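Local coordinates for potential RNA-dependent RNA polymerase (PDB 5I62), which copies RNA from an RNA template, serving both transcription and genome replication of a small double-stranded RNA virus, at residues M374-Y377 / S378-G381; S263-D266 / Q267-P271; K151-V154 / S155-P159. One frame throughout, in Å; residues are numbered along the deposited sequence.

Contact 1 of 3, residues M374-Y377 / S378-G381; sequences MQSY and SRHG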
loop_
_atom_site.group_PDB
_atom_site.type_symbol
_atom_site.label_atom_id
_atom_site.label_comp_id
_atom_site.label_asym_id
_atom_site.label_seq_id
_atom_site.Cartn_x
_atom_site.Cartn_y
_atom_site.Cartn_z
ATOM N N MET A 374 11.988 15.033 11.315
ATOM C CA MET A 374 12.916 14.392 10.389
ATOM C C MET A 374 14.172 13.909 11.109
ATOM O O MET A 374 14.633 12.782 10.888
ATOM C CB MET A 374 13.278 15.355 9.263
ATOM C CG MET A 374 13.587 14.657 7.954
ATOM S SD MET A 374 14.556 15.663 6.815
ATOM C CE MET A 374 15.984 15.984 7.853
ATOM N N GLN A 375 14.739 14.756 11.975
ATOM C CA GLN A 375 15.919 14.370 12.746
ATOM C C GLN A 375 15.621 13.192 13.663
ATOM O O GLN A 375 16.452 12.281 13.807
ATOM C CB GLN A 375 16.428 15.559 13.574
ATOM C CG GLN A 375 17.320 16.536 12.816
ATOM C CD GLN A 375 17.576 17.821 13.597
ATOM O OE1 GLN A 375 17.665 17.810 14.836
ATOM N NE2 GLN A 375 17.707 18.938 12.873
ATOM N N SER A 376 14.455 13.207 14.316
ATOM C CA SER A 376 14.131 12.149 15.266
ATOM C C SER A 376 13.918 10.813 14.565
ATOM O O SER A 376 14.285 9.764 15.103
ATOM C CB SER A 376 12.888 12.524 16.076
ATOM O OG SER A 376 12.604 11.547 17.067
ATOM N N TYR A 377 13.303 10.835 13.379
ATOM C CA TYR A 377 13.066 9.602 12.628
ATOM C C TYR A 377 14.351 9.091 11.972
ATOM O O TYR A 377 14.661 7.896 12.033
ATOM C CB TYR A 377 12.025 9.833 11.537
ATOM C CG TYR A 377 10.581 10.057 11.925
ATOM C CD1 TYR A 377 10.186 10.277 13.244
ATOM C CD2 TYR A 377 9.605 10.066 10.942
ATOM C CE1 TYR A 377 8.850 10.506 13.562
ATOM C CE2 TYR A 377 8.279 10.274 11.242
ATOM C CZ TYR A 377 7.902 10.494 12.551
ATOM O OH TYR A 377 6.564 10.699 12.816
ATOM N N SER A 378 15.086 9.986 11.297
ATOM C CA SER A 378 16.160 9.575 10.392
ATOM C C SER A 378 17.322 8.920 11.126
ATOM O O SER A 378 18.040 8.098 10.543
ATOM C CB SER A 378 16.659 10.770 9.591
ATOM O OG SER A 378 15.644 11.234 8.720
ATOM N N ARG A 379 17.532 9.267 12.392
ATOM C CA ARG A 379 18.633 8.688 13.154
ATOM C C ARG A 379 18.528 7.172 13.275
ATOM O O ARG A 379 19.513 6.516 13.615
ATOM C CB ARG A 379 18.691 9.315 14.546
ATOM C CG ARG A 379 17.454 9.036 15.354
ATOM C CD ARG A 379 17.501 9.748 16.695
ATOM N NE ARG A 379 16.174 9.993 17.250
ATOM C CZ ARG A 379 15.963 10.471 18.476
ATOM N NH1 ARG A 379 17.005 10.730 19.260
ATOM N NH2 ARG A 379 14.720 10.697 18.919
ATOM N N HIS A 380 17.362 6.601 13.016
ATOM C CA HIS A 380 17.210 5.153 13.033
ATOM C C HIS A 380 17.553 4.517 11.687
ATOM O O HIS A 380 17.194 3.361 11.451
ATOM C CB HIS A 380 15.789 4.798 13.455
ATOM C CG HIS A 380 15.412 5.386 14.775
ATOM N ND1 HIS A 380 16.046 5.038 15.945
ATOM C CD2 HIS A 380 14.511 6.345 15.105
ATOM C CE1 HIS A 380 15.530 5.730 16.947
ATOM N NE2 HIS A 380 14.595 6.529 16.464
ATOM N N GLY A 381 18.263 5.234 10.824
ATOM C CA GLY A 381 18.622 4.703 9.524
ATOM C C GLY A 381 17.561 4.878 8.466
ATOM O O GLY A 381 17.590 4.163 7.461
#
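Met-374 meets Ser-378 through its backbone carbonyl, which takes two hydrogen bonds from the one serine. The amide N of Ser-378 lies 2.9 Å from Met-374 O in the usual helical bond, and Ser-378 OG reaches Met-374 O at 2.8 Å from the opposite face of the carbonyl plane. The hydroxyl can do this because OG sits beside its own backbone N, anti to the carbonyl carbon (chi1 -66°), and so folds back over the preceding turn. Gln-375 comes next and contributes its carbonyl, which lies against the aliphatic start of the Arg-379 side chain. That arginine curls back onto Ser-376, gripping it side-on. Its NE donates to Ser-376 O at 2.9 Å, with the oxygen close to the guanidinium plane, while NH2 donates to Ser-376 OG, also at 2.9 Å but tilted from that plane. With CG wedged between backbone N and carbonyl carbon (chi1 63°), the extended chain runs back along the helix end. All this happens where helix 370-378 stops, in what is probably the polymerase palm, on the way to strand 390-392; by order along the chain this is probably motif D. Two short turns unwind it: Tyr-377 O accepts the amide of His-380 at 3.2 Å, and Ser-378 O that of Gly-381 at 2.9 Å, with Gly-381 in a left-handed conformation. Tyr-377 itself turns its ring inward, onto Leu-338 and Gln-339 of helix 327-345. The His-380 ring carries Arg-379 CG over one face, stacks with Phe-106, and is held by Glu-341 at NE2 and by Val-104 O at ND1.

Contact 2 of 3, residues S263-D266 / Q267-P271; sequences SKFD and QHFNP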
loop_
_atom_site.group_PDB
_atom_site.type_symbol
_atom_site.label_atom_id
_atom_site.label_comp_id
_atom_site.label_asym_id
_atom_site.label_seq_id
_atom_site.Cartn_x
_atom_site.Cartn_y
_atom_site.Cartn_z
ATOM N N SER A 263 11.472 8.281 1.975
ATOM C CA SER A 263 12.034 7.765 0.734
ATOM C C SER A 263 12.385 6.302 0.962
ATOM O O SER A 263 13.219 5.994 1.821
ATOM C CB SER A 263 13.269 8.549 0.293
ATOM O OG SER A 263 12.923 9.891 -0.018
ATOM N N LYS A 264 11.745 5.407 0.205
ATOM C CA LYS A 264 12.122 3.997 0.205
ATOM C C LYS A 264 12.037 3.402 1.615
ATOM O O LYS A 264 12.994 2.831 2.133
ATOM C CB LYS A 264 13.525 3.834 -0.385
ATOM C CG LYS A 264 13.597 4.173 -1.875
ATOM C CD LYS A 264 15.033 4.033 -2.365
ATOM C CE LYS A 264 15.111 3.780 -3.853
ATOM N NZ LYS A 264 14.304 4.751 -4.621
ATOM N N PHE A 265 10.882 3.593 2.252
ATOM C CA PHE A 265 10.698 3.162 3.632
ATOM C C PHE A 265 10.934 1.666 3.778
ATOM O O PHE A 265 11.678 1.234 4.661
ATOM C CB PHE A 265 9.293 3.527 4.104
ATOM C CG PHE A 265 9.063 3.327 5.580
ATOM C CD1 PHE A 265 9.979 3.768 6.515
ATOM C CD2 PHE A 265 7.920 2.694 6.030
ATOM C CE1 PHE A 265 9.749 3.586 7.881
ATOM C CE2 PHE A 265 7.685 2.524 7.385
ATOM C CZ PHE A 265 8.602 2.963 8.310
ATOM N N ASP A 266 10.284 0.861 2.924
ATOM C CA ASP A 266 10.448 -0.588 2.983
ATOM C C ASP A 266 11.922 -0.966 2.949
ATOM O O ASP A 266 12.386 -1.806 3.732
ATOM C CB ASP A 266 9.722 -1.260 1.805
ATOM C CG ASP A 266 8.207 -1.075 1.845
ATOM O OD1 ASP A 266 7.683 -0.458 2.790
ATOM O OD2 ASP A 266 7.534 -1.560 0.908
ATOM N N GLN A 267 12.660 -0.361 2.017
ATOM C CA GLN A 267 14.061 -0.702 1.808
ATOM C C GLN A 267 14.907 -0.389 3.038
ATOM O O GLN A 267 15.902 -1.071 3.299
ATOM C CB GLN A 267 14.602 0.039 0.589
ATOM C CG GLN A 267 13.981 -0.334 -0.775
ATOM C CD GLN A 267 12.699 0.420 -1.100
ATOM O OE1 GLN A 267 11.943 0.814 -0.209
ATOM N NE2 GLN A 267 12.459 0.639 -2.391
ATOM N N HIS A 268 14.536 0.639 3.794
ATOM C CA HIS A 268 15.308 1.066 4.953
ATOM C C HIS A 268 14.827 0.432 6.247
ATOM O O HIS A 268 15.333 0.787 7.322
ATOM C CB HIS A 268 15.252 2.593 5.100
ATOM C CG HIS A 268 16.035 3.340 4.066
ATOM N ND1 HIS A 268 15.537 3.616 2.813
ATOM C CD2 HIS A 268 17.270 3.897 4.109
ATOM C CE1 HIS A 268 16.439 4.286 2.120
ATOM N NE2 HIS A 268 17.499 4.470 2.883
ATOM N N PHE A 269 13.842 -0.466 6.186
ATOM C CA PHE A 269 13.262 -1.037 7.406
ATOM C C PHE A 269 14.246 -2.079 7.937
ATOM O O PHE A 269 14.124 -3.282 7.708
ATOM C CB PHE A 269 11.876 -1.613 7.125
ATOM C CG PHE A 269 10.990 -1.676 8.332
ATOM C CD1 PHE A 269 10.323 -0.541 8.788
ATOM C CD2 PHE A 269 10.829 -2.860 9.017
ATOM C CE1 PHE A 269 9.508 -0.599 9.911
ATOM C CE2 PHE A 269 10.022 -2.925 10.155
ATOM C CZ PHE A 269 9.352 -1.803 10.591
ATOM N N ASN A 270 15.220 -1.587 8.698
ATOM C CA ASN A 270 16.464 -2.281 9.013
ATOM C C ASN A 270 16.296 -3.120 10.284
ATOM O O ASN A 270 15.239 -3.131 10.902
ATOM C CB ASN A 270 17.569 -1.236 9.127
ATOM C CG ASN A 270 17.244 -0.179 10.180
ATOM O OD1 ASN A 270 16.799 -0.498 11.281
ATOM N ND2 ASN A 270 17.458 1.080 9.829
ATOM N N PRO A 271 17.342 -3.844 10.711
ATOM C CA PRO A 271 17.191 -4.719 11.883
ATOM C C PRO A 271 16.865 -3.978 13.166
ATOM O O PRO A 271 16.306 -4.584 14.079
ATOM C CB PRO A 271 18.552 -5.423 11.979
ATOM C CG PRO A 271 19.031 -5.483 10.539
ATOM C CD PRO A 271 18.598 -4.143 9.976
#
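Lys-264 O is gripped twice by a single residue, His-268. The shorter bond comes from the ring: ND1 donates to Lys-264 O at 2.7 Å and nearly straight (172°), the oxygen lying in the imidazole plane while the donor stands above the carbonyl plane. The backbone N of His-268 reaches the same oxygen at 3.2 Å, this time in the carbonyl plane. Bound at ND1, and at NE2 by Lys-101, the ring has its rotation fixed from two sides. Lys-264 has a left-handed backbone, and the chain then makes a tight turn. The turn closes with Phe-269 N on Asp-266 O at 3.2 Å, after which Phe-269 sits at the centre of an inverse gamma turn. Phe-269 also meets Phe-265 in an offset edge-to-face pair, its edge toward the Phe-265 face, with centroids 5.7 Å apart and planes at 82°. In both residues CG is anti to the backbone N, and the two side chains run alongside each other in the same direction, leaving Phe-265 CZ 3.9 Å from Phe-269 CD1. The DFSKFD pattern marks this as polymerase motif A. Asp-266 would be its second aspartate, consistent with the residue that in related polymerases takes part in recognising the nucleotide sugar; its OD2 is bonded to Ser-322. Leaving strand 257-261, the turn packs both phenylalanines on Glu-331, and Phe-269 also on Val-334, of helix 327-345 and lays Lys-264 and Gln-267 on helix 89-97, before Asn-270 caps helix 271-284 through a bond from Cys-273 N to its OD1.

Contact 3 of 3, residues K151-V154 / S155-P159; sequences KAVV and SKTIP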
loop_
_atom_site.group_PDB
_atom_site.type_symbol
_atom_site.label_atom_id
_atom_site.label_comp_id
_atom_site.label_asym_id
_atom_site.label_seq_id
_atom_site.Cartn_x
_atom_site.Cartn_y
_atom_site.Cartn_z
ATOM N N LYS A 151 -5.890 -21.073 -4.728
ATOM C CA LYS A 151 -7.029 -21.974 -4.615
ATOM C C LYS A 151 -6.663 -23.380 -5.080
ATOM O O LYS A 151 -7.069 -24.376 -4.470
ATOM C CB LYS A 151 -8.180 -21.395 -5.436
ATOM C CG LYS A 151 -9.536 -22.016 -5.224
ATOM C CD LYS A 151 -10.536 -21.336 -6.148
ATOM C CE LYS A 151 -11.928 -21.336 -5.537
ATOM N NZ LYS A 151 -12.926 -22.037 -6.397
ATOM N N ALA A 152 -5.836 -23.467 -6.127
ATOM C CA ALA A 152 -5.478 -24.730 -6.750
ATOM C C ALA A 152 -4.511 -25.568 -5.919
ATOM O O ALA A 152 -4.392 -26.770 -6.165
ATOM C CB ALA A 152 -4.861 -24.460 -8.117
ATOM N N VAL A 153 -3.790 -24.974 -4.968
ATOM C CA VAL A 153 -2.667 -25.661 -4.340
ATOM C C VAL A 153 -2.796 -25.734 -2.822
ATOM O O VAL A 153 -1.841 -26.113 -2.143
ATOM C CB VAL A 153 -1.327 -25.023 -4.756
ATOM C CG1 VAL A 153 -1.094 -25.194 -6.260
ATOM C CG2 VAL A 153 -1.270 -23.510 -4.333
ATOM N N VAL A 154 -3.968 -25.405 -2.277
ATOM C CA VAL A 154 -4.139 -25.401 -0.822
ATOM C C VAL A 154 -3.778 -26.762 -0.238
ATOM O O VAL A 154 -3.023 -26.860 0.745
ATOM C CB VAL A 154 -5.576 -25.001 -0.442
ATOM C CG1 VAL A 154 -5.819 -25.252 1.027
ATOM C CG2 VAL A 154 -5.836 -23.538 -0.775
ATOM N N SER A 155 -4.296 -27.837 -0.854
ATOM C CA SER A 155 -4.111 -29.164 -0.283
ATOM C C SER A 155 -2.655 -29.597 -0.361
ATOM O O SER A 155 -2.207 -30.400 0.457
ATOM C CB SER A 155 -5.006 -30.186 -0.987
ATOM O OG SER A 155 -4.647 -30.290 -2.356
ATOM N N LYS A 156 -1.906 -29.078 -1.326
ATOM C CA LYS A 156 -0.479 -29.362 -1.421
ATOM C C LYS A 156 0.368 -28.491 -0.498
ATOM O O LYS A 156 1.562 -28.762 -0.337
ATOM C CB LYS A 156 -0.001 -29.163 -2.855
ATOM C CG LYS A 156 -0.649 -30.095 -3.864
ATOM C CD LYS A 156 0.080 -29.989 -5.196
ATOM C CE LYS A 156 -0.880 -29.743 -6.341
ATOM N NZ LYS A 156 -0.175 -29.283 -7.579
ATOM N N THR A 157 -0.211 -27.446 0.092
ATOM C CA THR A 157 0.550 -26.460 0.847
ATOM C C THR A 157 0.458 -26.673 2.350
ATOM O O THR A 157 1.477 -26.619 3.047
ATOM C CB THR A 157 0.083 -25.040 0.484
ATOM O OG1 THR A 157 0.276 -24.830 -0.909
ATOM C CG2 THR A 157 0.910 -23.978 1.246
ATOM N N ILE A 158 -0.740 -26.907 2.866
ATOM C CA ILE A 158 -0.908 -27.090 4.306
ATOM C C ILE A 158 -1.070 -28.576 4.658
ATOM O O ILE A 158 -1.560 -29.340 3.849
ATOM C CB ILE A 158 -2.094 -26.259 4.829
ATOM C CG1 ILE A 158 -3.395 -26.671 4.159
ATOM C CG2 ILE A 158 -1.840 -24.767 4.609
ATOM C CD1 ILE A 158 -4.629 -25.966 4.765
ATOM N N PRO A 159 -0.646 -28.985 5.869
ATOM C CA PRO A 159 0.006 -28.131 6.862
ATOM C C PRO A 159 1.428 -27.776 6.444
ATOM O O PRO A 159 2.071 -28.546 5.717
ATOM C CB PRO A 159 -0.007 -28.997 8.126
ATOM C CG PRO A 159 0.128 -30.385 7.584
ATOM C CD PRO A 159 -0.731 -30.384 6.335
#
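Thr-157 and Val-153 meet through a hydroxyl on a carbonyl: Thr-157 OG1 donates to Val-153 O at 2.8 Å, standing above the carbonyl plane. The torsion that allows it keeps OG1 beside the threonine's own N (chi1 -60°), facing back down the helix. The same oxygen takes a weak bond from Lys-156 N. Val-153 also brings a methyl near, CG2 lying 4.0 Å from Thr-157 OG1. One residue on, Val-154 O receives two amides. Ile-158 N lies nearly along the C=O axis at 3.1 Å, and Thr-157 N comes from above the carbonyl plane at 2.9 Å, so alpha-helical and 3-10 spacing share one acceptor. Beside these bonds, Val-154 and Ile-158 run side by side in the same direction, the CG1 branch of Val-154 touching Ile-158 CD1 at 4.0 Å. Further out, Val-133 of helix 129-135 packs against both of these side chains, while Ile-212 of helix 208-228 touches Thr-157 and Ile-158, and Phe-208 lies on Val-153 and Thr-157. Lys-156 turns to Tyr-146 in a cation-pi contact, and Ser-155 O is taken by Asn-174 ND2. The weakly bonded helix 150-157, kinked at Ser-155 and Lys-156, thus ends just ahead of strand 160-165 and its antiparallel partner 168-173, with a cis peptide bond before Pro-159 in the connection. In chemical terms, the hydroxyl of Thr-157 is satisfied by the carbonyl of Val-153 within the same turn, so a polar group can sit among apolar neighbours.

Along the chain the order is contact 3, contact 2, contact 1. The last two are neighbours in what is probably the palm: their centres lie 12 Å apart, and they touch where Asn-270 ND2 probably bonds to His-380 O and where Gly-381 packs on the His-268 ring. They flank one four-stranded antiparallel sheet, contact 2 following strand 257-261 and contact 1 preceding its neighbour 390-392, and both lean on helix 327-345. Through that touch the motif A turn meets the end of the probable motif D helix. Contact 3 lies about 32 Å from contact 2 and 43 Å from contact 1 between centres, at the end of helix 150-157, which leads into the other, mixed sheet, probably in the fingers.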